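N6 adenine specific DNA methylase (Encephalitozoon cuniculi, PDB 3Q87) acts as the catalytic subunit of the Mtq2-Trm112 complex, which methylates the translation termination factor eRF1 with S-adenosylmethionine as methyl donor. Local coordinates at residues 18-23 with 118-123; 12-17 with 38-43; 145-150 with 156-161. All blocks are in the same frame, centred on the assembly; numbering follows the deposited sequence.

Contact 1: 18-23 with 118-123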
loop_
_atom_site.group_PDB
_atom_site.type_symbol
_atom_site.label_atom_id
_atom_site.label_comp_id
_atom_site.label_asym_id
_atom_site.label_seq_id
_atom_site.Cartn_x
_atom_site.Cartn_y
_atom_site.Cartn_z
ATOM N N GLU B 18 -7.493 -8.409 -14.533
ATOM C CA GLU B 18 -6.775 -8.849 -15.711
ATOM C C GLU B 18 -7.345 -8.207 -16.976
ATOM O O GLU B 18 -6.595 -7.784 -17.858
ATOM C CB GLU B 18 -6.808 -10.377 -15.812
ATOM C CG GLU B 18 -5.863 -10.930 -16.853
ATOM C CD GLU B 18 -4.429 -10.518 -16.604
ATOM O OE1 GLU B 18 -4.065 -10.274 -15.427
ATOM O OE2 GLU B 18 -3.659 -10.441 -17.589
ATOM N N ARG B 19 -8.668 -8.119 -17.054
ATOM C CA ARG B 19 -9.323 -7.610 -18.251
ATOM C C ARG B 19 -9.139 -6.107 -18.375
ATOM O O ARG B 19 -9.090 -5.575 -19.485
ATOM C CB ARG B 19 -10.812 -7.972 -18.262
ATOM C CG ARG B 19 -11.058 -9.466 -18.120
ATOM C CD ARG B 19 -12.517 -9.837 -18.345
ATOM N NE ARG B 19 -12.984 -10.787 -17.339
ATOM C CZ ARG B 19 -13.830 -10.481 -16.355
ATOM N NH1 ARG B 19 -14.323 -9.248 -16.249
ATOM N NH2 ARG B 19 -14.195 -11.410 -15.479
ATOM N N GLU B 20 -9.035 -5.434 -17.230
ATOM C CA GLU B 20 -8.777 -3.999 -17.193
ATOM C C GLU B 20 -7.387 -3.663 -17.723
ATOM O O GLU B 20 -7.170 -2.587 -18.258
ATOM C CB GLU B 20 -8.903 -3.474 -15.760
ATOM C CG GLU B 20 -10.308 -3.452 -15.222
ATOM C CD GLU B 20 -11.135 -2.363 -15.856
ATOM O OE1 GLU B 20 -11.399 -1.349 -15.173
ATOM O OE2 GLU B 20 -11.506 -2.513 -17.040
ATOM N N GLY B 21 -6.439 -4.576 -17.546
ATOM C CA GLY B 21 -5.079 -4.327 -17.978
ATOM C C GLY B 21 -4.366 -3.173 -17.271
ATOM O O GLY B 21 -3.676 -2.380 -17.919
ATOM N N LEU B 22 -4.521 -3.080 -15.949
ATOM C CA LEU B 22 -3.797 -2.081 -15.158
ATOM C C LEU B 22 -2.308 -2.139 -15.433
ATOM O O LEU B 22 -1.696 -3.196 -15.348
ATOM C CB LEU B 22 -4.026 -2.288 -13.660
ATOM C CG LEU B 22 -5.385 -1.879 -13.113
ATOM C CD1 LEU B 22 -5.382 -2.005 -11.591
ATOM C CD2 LEU B 22 -5.747 -0.454 -13.540
ATOM N N GLU B 23 -1.717 -0.995 -15.736
ATOM C CA GLU B 23 -0.319 -0.964 -16.138
ATOM C C GLU B 23 0.329 0.370 -15.788
ATOM O O GLU B 23 -0.306 1.413 -15.911
ATOM C CB GLU B 23 -0.245 -1.197 -17.643
ATOM C CG GLU B 23 1.093 -0.902 -18.268
ATOM C CD GLU B 23 1.080 -1.169 -19.760
ATOM O OE1 GLU B 23 0.048 -0.862 -20.399
ATOM O OE2 GLU B 23 2.090 -1.684 -20.287
ATOM N N MET B 118 -8.681 5.980 -8.388
ATOM C CA MET B 118 -9.357 4.779 -8.875
ATOM C C MET B 118 -9.302 3.643 -7.865
ATOM O O MET B 118 -8.294 3.464 -7.183
ATOM C CB MET B 118 -8.706 4.317 -10.173
ATOM C CG MET B 118 -9.558 3.357 -10.990
ATOM S SD MET B 118 -8.675 2.852 -12.477
ATOM C CE MET B 118 -8.391 4.453 -13.224
ATOM N N LEU B 119 -10.377 2.869 -7.779
ATOM C CA LEU B 119 -10.418 1.737 -6.861
ATOM C C LEU B 119 -11.192 0.551 -7.421
ATOM O O LEU B 119 -12.114 0.713 -8.228
ATOM C CB LEU B 119 -10.999 2.155 -5.505
ATOM C CG LEU B 119 -12.424 2.707 -5.455
ATOM C CD1 LEU B 119 -13.458 1.592 -5.359
ATOM C CD2 LEU B 119 -12.552 3.648 -4.264
ATOM N N TYR B 120 -10.799 -0.644 -6.991
ATOM C CA TYR B 120 -11.536 -1.868 -7.314
ATOM C C TYR B 120 -11.890 -2.529 -5.984
ATOM O O TYR B 120 -11.002 -2.844 -5.188
ATOM C CB TYR B 120 -10.676 -2.800 -8.165
ATOM C CG TYR B 120 -10.319 -2.220 -9.518
ATOM C CD1 TYR B 120 -11.162 -2.380 -10.608
ATOM C CD2 TYR B 120 -9.149 -1.487 -9.698
ATOM C CE1 TYR B 120 -10.836 -1.841 -11.858
ATOM C CE2 TYR B 120 -8.819 -0.943 -10.938
ATOM C CZ TYR B 120 -9.668 -1.125 -12.012
ATOM O OH TYR B 120 -9.346 -0.585 -13.239
ATOM N N LEU B 121 -13.182 -2.711 -5.732
ATOM C CA LEU B 121 -13.649 -3.229 -4.449
ATOM C C LEU B 121 -14.535 -4.453 -4.657
ATOM O O LEU B 121 -15.390 -4.450 -5.528
ATOM C CB LEU B 121 -14.425 -2.152 -3.695
ATOM C CG LEU B 121 -15.073 -2.544 -2.366
ATOM C CD1 LEU B 121 -14.006 -2.853 -1.304
ATOM C CD2 LEU B 121 -15.985 -1.411 -1.886
ATOM N N LEU B 122 -14.325 -5.498 -3.863
ATOM C CA LEU B 122 -15.170 -6.678 -3.938
ATOM C C LEU B 122 -16.181 -6.657 -2.807
ATOM O O LEU B 122 -15.853 -6.337 -1.671
ATOM C CB LEU B 122 -14.345 -7.973 -3.883
ATOM C CG LEU B 122 -15.159 -9.280 -3.986
ATOM C CD1 LEU B 122 -14.296 -10.397 -4.527
ATOM C CD2 LEU B 122 -15.783 -9.702 -2.650
ATOM N N VAL B 123 -17.420 -7.008 -3.134
ATOM C CA VAL B 123 -18.488 -7.026 -2.167
ATOM C C VAL B 123 -19.353 -8.254 -2.467
ATOM O O VAL B 123 -19.269 -8.801 -3.548
ATOM C CB VAL B 123 -19.314 -5.731 -2.269
ATOM C CG1 VAL B 123 -20.641 -5.911 -1.617
ATOM C CG2 VAL B 123 -18.552 -4.550 -1.655
#
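Where helix 8-20 ends, over the sheet of the Rossmann-like methyltransferase fold, Glu20 and Leu22 close round the phenol end of Tyr120 on strand 118-124. The backbones stand well apart, with 10.5 Å between Glu20 CA and Tyr120 CA, and the long tyrosine spans the gap. Tyr120 OH donates a hydrogen bond to Glu20 OE1, 2.9 Å away. That oxygen sits at the edge of the ring, near its plane, and the donor reaches it on the anti side, 30° out of the carboxylate plane. Carboxylate and ring planes stand 84° apart. The glutamate gets there by a bend in its chain (chi2 -72°), which also brings its methylene against the CE1 corner of the phenol: Glu20 CG is 3.8 Å from Tyr120 CE1. OE1 has a second partner in Lys160, a salt bridge from strand 155-162, so two donors grip one acceptor and should help keep the carboxylate ionised.

Rossmann-like sheets carry helices across their faces, and here the chain turns out of such a helix through Gly21, whose positive phi suits a residue without a side chain. The turn brings Leu22 back over the sheet. Its methyls serve the CE2 flank of the phenol: Leu22 CD1 meets Tyr120 CE2 at 3.7 Å, obliquely to the ring, while Leu22 CD2 lies 3.6 Å from Tyr120 OH. A branched apolar residue fits this place, since it also packs on Leu17 of the helix and on Val81 of strand 81-84, which neighbours strand 118-124.

Contact 2: 12-17 with 38-43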
loop_
_atom_site.group_PDB
_atom_site.type_symbol
_atom_site.label_atom_id
_atom_site.label_comp_id
_atom_site.label_asym_id
_atom_site.label_seq_id
_atom_site.Cartn_x
_atom_site.Cartn_y
_atom_site.Cartn_z
ATOM N N THR B 12 -12.247 -14.020 -8.863
ATOM C CA THR B 12 -13.108 -13.148 -9.656
ATOM C C THR B 12 -12.571 -11.701 -9.663
ATOM O O THR B 12 -12.653 -11.009 -10.675
ATOM C CB THR B 12 -14.594 -13.174 -9.202
ATOM O OG1 THR B 12 -14.802 -12.216 -8.165
ATOM C CG2 THR B 12 -14.986 -14.546 -8.696
ATOM N N LEU B 13 -12.017 -11.246 -8.542
ATOM C CA LEU B 13 -11.351 -9.945 -8.522
ATOM C C LEU B 13 -10.162 -9.975 -9.485
ATOM O O LEU B 13 -10.015 -9.099 -10.337
ATOM C CB LEU B 13 -10.932 -9.549 -7.090
ATOM C CG LEU B 13 -10.210 -8.205 -6.877
ATOM C CD1 LEU B 13 -10.924 -7.067 -7.579
ATOM C CD2 LEU B 13 -10.015 -7.873 -5.373
ATOM N N MET B 14 -9.339 -11.012 -9.381
ATOM C CA MET B 14 -8.181 -11.133 -10.254
ATOM C C MET B 14 -8.571 -11.162 -11.733
ATOM O O MET B 14 -7.913 -10.529 -12.562
ATOM C CB MET B 14 -7.367 -12.374 -9.893
ATOM C CG MET B 14 -6.727 -12.268 -8.516
ATOM S SD MET B 14 -5.738 -13.709 -8.029
ATOM C CE MET B 14 -4.307 -13.565 -9.111
ATOM N N ASP B 15 -9.631 -11.896 -12.062
ATOM C CA ASP B 15 -10.091 -11.975 -13.445
ATOM C C ASP B 15 -10.499 -10.597 -13.957
ATOM O O ASP B 15 -10.128 -10.211 -15.064
ATOM C CB ASP B 15 -11.258 -12.961 -13.601
ATOM C CG ASP B 15 -10.808 -14.422 -13.602
ATOM O OD1 ASP B 15 -9.583 -14.693 -13.643
ATOM O OD2 ASP B 15 -11.692 -15.305 -13.560
ATOM N N ALA B 16 -11.240 -9.844 -13.147
ATOM C CA ALA B 16 -11.638 -8.503 -13.563
ATOM C C ALA B 16 -10.445 -7.549 -13.742
ATOM O O ALA B 16 -10.417 -6.752 -14.687
ATOM C CB ALA B 16 -12.672 -7.922 -12.620
ATOM N N LEU B 17 -9.471 -7.631 -12.836
ATOM C CA LEU B 17 -8.263 -6.807 -12.917
ATOM C C LEU B 17 -7.505 -7.132 -14.191
ATOM O O LEU B 17 -6.943 -6.254 -14.850
ATOM C CB LEU B 17 -7.352 -7.046 -11.707
ATOM C CG LEU B 17 -7.876 -6.527 -10.358
ATOM C CD1 LEU B 17 -7.030 -7.047 -9.220
ATOM C CD2 LEU B 17 -7.918 -5.003 -10.339
ATOM N N THR B 38 -1.182 -9.338 -5.360
ATOM C CA THR B 38 0.091 -8.638 -5.526
ATOM C C THR B 38 0.958 -9.308 -6.599
ATOM O O THR B 38 1.547 -8.642 -7.450
ATOM C CB THR B 38 0.896 -8.572 -4.193
ATOM O OG1 THR B 38 0.272 -7.648 -3.298
ATOM C CG2 THR B 38 2.350 -8.117 -4.448
ATOM N N GLU B 39 1.025 -10.630 -6.546
ATOM C CA GLU B 39 1.794 -11.403 -7.519
ATOM C C GLU B 39 1.398 -11.085 -8.969
ATOM O O GLU B 39 2.254 -10.968 -9.851
ATOM C CB GLU B 39 1.627 -12.899 -7.247
ATOM C CG GLU B 39 2.719 -13.771 -7.879
ATOM C CD GLU B 39 2.600 -15.234 -7.466
ATOM O OE1 GLU B 39 3.622 -15.826 -7.065
ATOM O OE2 GLU B 39 1.483 -15.791 -7.536
ATOM N N GLN B 40 0.101 -10.950 -9.214
ATOM C CA GLN B 40 -0.384 -10.628 -10.552
ATOM C C GLN B 40 -0.145 -9.148 -10.896
ATOM O O GLN B 40 0.283 -8.811 -12.008
ATOM C CB GLN B 40 -1.867 -10.986 -10.664
ATOM C CG GLN B 40 -2.591 -10.273 -11.784
ATOM C CD GLN B 40 -4.094 -10.233 -11.573
ATOM O OE1 GLN B 40 -4.869 -10.450 -12.502
ATOM N NE2 GLN B 40 -4.510 -9.964 -10.339
ATOM N N LEU B 41 -0.413 -8.276 -9.927
ATOM C CA LEU B 41 -0.266 -6.829 -10.088
ATOM C C LEU B 41 1.168 -6.369 -10.327
ATOM O O LEU B 41 1.402 -5.410 -11.046
ATOM C CB LEU B 41 -0.798 -6.105 -8.849
ATOM C CG LEU B 41 -2.312 -6.122 -8.658
ATOM C CD1 LEU B 41 -2.699 -5.476 -7.349
ATOM C CD2 LEU B 41 -2.980 -5.419 -9.817
ATOM N N ARG B 42 2.133 -7.032 -9.701
ATOM C CA ARG B 42 3.497 -6.525 -9.762
ATOM C C ARG B 42 4.149 -6.739 -11.115
ATOM O O ARG B 42 5.210 -6.187 -11.393
ATOM C CB ARG B 42 4.363 -7.102 -8.647
ATOM C CG ARG B 42 4.664 -8.580 -8.750
ATOM C CD ARG B 42 5.456 -9.002 -7.512
ATOM N NE ARG B 42 5.764 -10.427 -7.502
ATOM C CZ ARG B 42 6.793 -10.966 -8.143
ATOM N NH1 ARG B 42 7.615 -10.195 -8.847
ATOM N NH2 ARG B 42 7.000 -12.277 -8.085
ATOM N N LYS B 43 3.503 -7.528 -11.962
ATOM C CA LYS B 43 4.039 -7.773 -13.288
ATOM C C LYS B 43 4.004 -6.509 -14.144
ATOM O O LYS B 43 4.869 -6.311 -14.984
ATOM C CB LYS B 43 3.296 -8.933 -13.958
ATOM C CG LYS B 43 3.528 -10.273 -13.242
ATOM C CD LYS B 43 2.811 -11.440 -13.910
ATOM C CE LYS B 43 1.307 -11.274 -13.836
ATOM N NZ LYS B 43 0.593 -12.392 -14.524
#
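This is a helix-to-helix contact on one side of the methyltransferase sheet, in which Met14 and Leu17 of helix 8-20 face Gln40 and Leu41 of helix 36-41. The nearest CA atoms, those of Met14 and Gln40, are 7.8 Å apart, and one long side chain from each helix fills the gap.

Gln40 does most of the work. Its first torsion turns CG away from the backbone N (chi1 159°), and the rest of the chain runs out straight, bringing the amide to the surface of helix 8-20, close to the backbone carbonyl of Met14; Gln40 CD is 4.0 Å from Met14 O. Met14 comes the other way. The two side chains run antiparallel alongside one another, so that CB and CG of Met14 lie next to the amide, while a bend at the thioether (chi3 71°) carries the methyl back over the glutamine: Met14 CE is 3.9 Å from Gln40 CB and 4.1 Å from Gln40 CD. An unbranched, flexible methionine suits a place where a side chain must follow another along its length.

Below this partly exposed pair lies a more deeply buried one. Leu17 points toward the second helix and touches two residues there with a single methyl, since Leu17 CD1 also approaches the Gln40 amide besides lying 4.4 Å from Leu41 CD2, a loose apolar contact.

Helix 36-41 is the connection in the beta-alpha-beta crossover from strand 26-30 to strand 46-51, and Leu41 packs down on Val47 of the latter. Helix 8-20 rests instead toward the far half of the sheet, where Thr12 and Ala16 touch Ile158 of strand 155-162.

Contact 3: 145-150 with 156-161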
loop_
_atom_site.group_PDB
_atom_site.type_symbol
_atom_site.label_atom_id
_atom_site.label_comp_id
_atom_site.label_asym_id
_atom_site.label_seq_id
_atom_site.Cartn_x
_atom_site.Cartn_y
_atom_site.Cartn_z
ATOM N N ILE B 145 -20.452 -1.589 -11.694
ATOM C CA ILE B 145 -20.232 -2.977 -11.317
ATOM C C ILE B 145 -19.513 -3.696 -12.446
ATOM O O ILE B 145 -20.127 -4.080 -13.437
ATOM C CB ILE B 145 -21.559 -3.678 -11.007
ATOM C CG1 ILE B 145 -22.202 -3.037 -9.778
ATOM C CG2 ILE B 145 -21.345 -5.168 -10.784
ATOM C CD1 ILE B 145 -23.481 -3.722 -9.332
ATOM N N LEU B 146 -18.204 -3.870 -12.292
ATOM C CA LEU B 146 -17.383 -4.464 -13.341
ATOM C C LEU B 146 -17.792 -5.894 -13.661
ATOM O O LEU B 146 -17.785 -6.307 -14.818
ATOM C CB LEU B 146 -15.903 -4.441 -12.944
ATOM C CG LEU B 146 -15.005 -3.426 -13.640
ATOM C CD1 LEU B 146 -13.545 -3.828 -13.474
ATOM C CD2 LEU B 146 -15.356 -3.365 -15.098
ATOM N N LYS B 147 -18.130 -6.656 -12.632
ATOM C CA LYS B 147 -18.421 -8.066 -12.826
ATOM C C LYS B 147 -19.286 -8.627 -11.721
ATOM O O LYS B 147 -19.138 -8.264 -10.559
ATOM C CB LYS B 147 -17.127 -8.882 -12.933
ATOM C CG LYS B 147 -17.371 -10.378 -12.855
ATOM C CD LYS B 147 -16.484 -11.140 -13.817
ATOM C CE LYS B 147 -17.172 -12.428 -14.282
ATOM N NZ LYS B 147 -16.554 -13.016 -15.510
ATOM N N VAL B 148 -20.211 -9.498 -12.104
ATOM C CA VAL B 148 -21.025 -10.229 -11.152
ATOM C C VAL B 148 -20.783 -11.709 -11.393
ATOM O O VAL B 148 -20.661 -12.139 -12.534
ATOM C CB VAL B 148 -22.518 -9.927 -11.325
ATOM C CG1 VAL B 148 -23.306 -10.548 -10.185
ATOM C CG2 VAL B 148 -22.741 -8.431 -11.369
ATOM N N ARG B 149 -20.688 -12.483 -10.321
ATOM C CA ARG B 149 -20.379 -13.897 -10.456
ATOM C C ARG B 149 -20.863 -14.656 -9.233
ATOM O O ARG B 149 -20.553 -14.294 -8.096
ATOM C CB ARG B 149 -18.876 -14.099 -10.671
ATOM C CG ARG B 149 -18.475 -15.527 -11.000
ATOM C CD ARG B 149 -16.971 -15.680 -11.076
ATOM N NE ARG B 149 -16.409 -15.063 -12.278
ATOM C CZ ARG B 149 -15.117 -15.088 -12.607
ATOM N NH1 ARG B 149 -14.234 -15.690 -11.823
ATOM N NH2 ARG B 149 -14.702 -14.504 -13.725
ATOM N N LYS B 150 -21.656 -15.694 -9.473
ATOM C CA LYS B 150 -22.088 -16.582 -8.402
ATOM C C LYS B 150 -20.964 -17.570 -8.143
ATOM O O LYS B 150 -20.420 -18.150 -9.081
ATOM C CB LYS B 150 -23.365 -17.341 -8.802
ATOM C CG LYS B 150 -23.844 -18.362 -7.762
ATOM C CD LYS B 150 -24.748 -17.716 -6.721
ATOM C CE LYS B 150 -24.704 -18.455 -5.383
ATOM N NZ LYS B 150 -25.375 -17.668 -4.297
ATOM N N VAL B 156 -20.714 -12.631 -5.969
ATOM C CA VAL B 156 -19.679 -11.633 -5.793
ATOM C C VAL B 156 -19.878 -10.463 -6.749
ATOM O O VAL B 156 -20.154 -10.666 -7.933
ATOM C CB VAL B 156 -18.303 -12.266 -6.053
ATOM C CG1 VAL B 156 -17.267 -11.198 -6.309
ATOM C CG2 VAL B 156 -17.910 -13.134 -4.892
ATOM N N TYR B 157 -19.728 -9.243 -6.234
ATOM C CA TYR B 157 -19.761 -8.036 -7.054
ATOM C C TYR B 157 -18.432 -7.289 -7.012
ATOM O O TYR B 157 -17.923 -6.955 -5.943
ATOM C CB TYR B 157 -20.876 -7.102 -6.587
ATOM C CG TYR B 157 -22.251 -7.738 -6.591
ATOM C CD1 TYR B 157 -23.189 -7.408 -7.566
ATOM C CD2 TYR B 157 -22.610 -8.668 -5.627
ATOM C CE1 TYR B 157 -24.448 -7.986 -7.579
ATOM C CE2 TYR B 157 -23.871 -9.253 -5.627
ATOM C CZ TYR B 157 -24.785 -8.908 -6.606
ATOM O OH TYR B 157 -26.033 -9.483 -6.612
ATOM N N ILE B 158 -17.872 -7.025 -8.181
ATOM C CA ILE B 158 -16.657 -6.236 -8.262
ATOM C C ILE B 158 -16.974 -4.805 -8.669
ATOM O O ILE B 158 -17.421 -4.528 -9.784
ATOM C CB ILE B 158 -15.655 -6.856 -9.223
ATOM C CG1 ILE B 158 -15.220 -8.222 -8.677
ATOM C CG2 ILE B 158 -14.466 -5.908 -9.432
ATOM C CD1 ILE B 158 -14.481 -9.043 -9.682
ATOM N N ILE B 159 -16.751 -3.896 -7.734
ATOM C CA ILE B 159 -17.042 -2.493 -7.952
ATOM C C ILE B 159 -15.813 -1.744 -8.440
ATOM O O ILE B 159 -14.740 -1.861 -7.857
ATOM C CB ILE B 159 -17.564 -1.863 -6.668
ATOM C CG1 ILE B 159 -18.850 -2.560 -6.244
ATOM C CG2 ILE B 159 -17.844 -0.383 -6.861
ATOM C CD1 ILE B 159 -19.536 -1.889 -5.066
ATOM N N LYS B 160 -15.962 -1.003 -9.532
ATOM C CA LYS B 160 -14.900 -0.112 -9.986
ATOM C C LYS B 160 -15.313 1.324 -9.702
ATOM O O LYS B 160 -16.414 1.736 -10.051
ATOM C CB LYS B 160 -14.589 -0.285 -11.469
ATOM C CG LYS B 160 -13.604 0.753 -11.978
ATOM C CD LYS B 160 -13.157 0.492 -13.406
ATOM C CE LYS B 160 -12.199 1.584 -13.874
ATOM N NZ LYS B 160 -11.769 1.374 -15.279
ATOM N N GLY B 161 -14.436 2.072 -9.038
ATOM C CA GLY B 161 -14.729 3.451 -8.692
ATOM C C GLY B 161 -13.688 4.375 -9.269
ATOM O O GLY B 161 -12.496 4.073 -9.243
#
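Ile158, buried under helix 8-20, meets Leu146 across the C-terminal hairpin, Leu146 CB lying 4.1 Å from Ile158 CG2. Leu146 has helical backbone angles and stands with Lys147 opposite Ile158, as in a classic beta bulge. The bulge turns Leu146 toward the neighbouring strand, where Leu146 CG also meets Lys160 CB at 3.8 Å. The hairpin completes the class I S-adenosylmethionine-dependent methyltransferase sheet: antiparallel strand 155-162 is inserted between 118-124 and 142-150, giving the order 3-2-1-4-5-7-6.

On the other, more exposed face, Val148 sets a methyl over the ring of Tyr157: Val148 CG1 stands 4.2 Å from the Tyr157 ring centroid, 26° off the normal, a CH-pi contact. Putting that methyl anti to the backbone N (chi1 -172°) swings it over the tyrosine. Ile145 adds its far end, with Ile145 CD1 4.1 Å from Tyr157 CD1, oblique to the ring. Such beta-branched and aromatic residues suit extended strands.

The backbone bond at the bulge is short but bent: Leu146 N to Ile158 O, 2.7 Å, 132° at the hydrogen. Ile158 N gives a straighter one to Lys147 O, 3.0 Å. Beyond, Arg149 and Val156 exchange two bonds; that from Val156 N to Arg149 O is 2.7 Å long and nearly straight.

Polar ends finish both faces. Tyr157 OH is hydrogen-bonded to Glu125 on the Val148 face, and on the Ile158 face the guanidinium of Arg149 reaches Asp15 of helix 8-20. The Asp15 carboxylate probably offsets part of a locally positive charge, while main-chain bonds and apolar cover hold the hairpin itself.

All three contacts lie within one compact domain: the centres of contacts 1 and 2 are 8 Å apart, those of 1 and 3 10 Å, those of 2 and 3 14 Å. Contacts 1 and 2 share helix 8-20 and alternate along the chain, 12-17 and 18-23 coming first, then 38-43 and 118-123; contact 3 follows both. Contacts 1 and 3 meet through the sheet, where strand 118-124 neighbours strand 155-162 and Leu121 pairs with Ile159. Helix 8-20 thus ties the first crossover helix to the C-terminal hairpin at the sheet's other end, where Thr12 packs on Val156. Contact 2 comes near the ligand through Met14, about 6 Å from the bound S-adenosylmethionine.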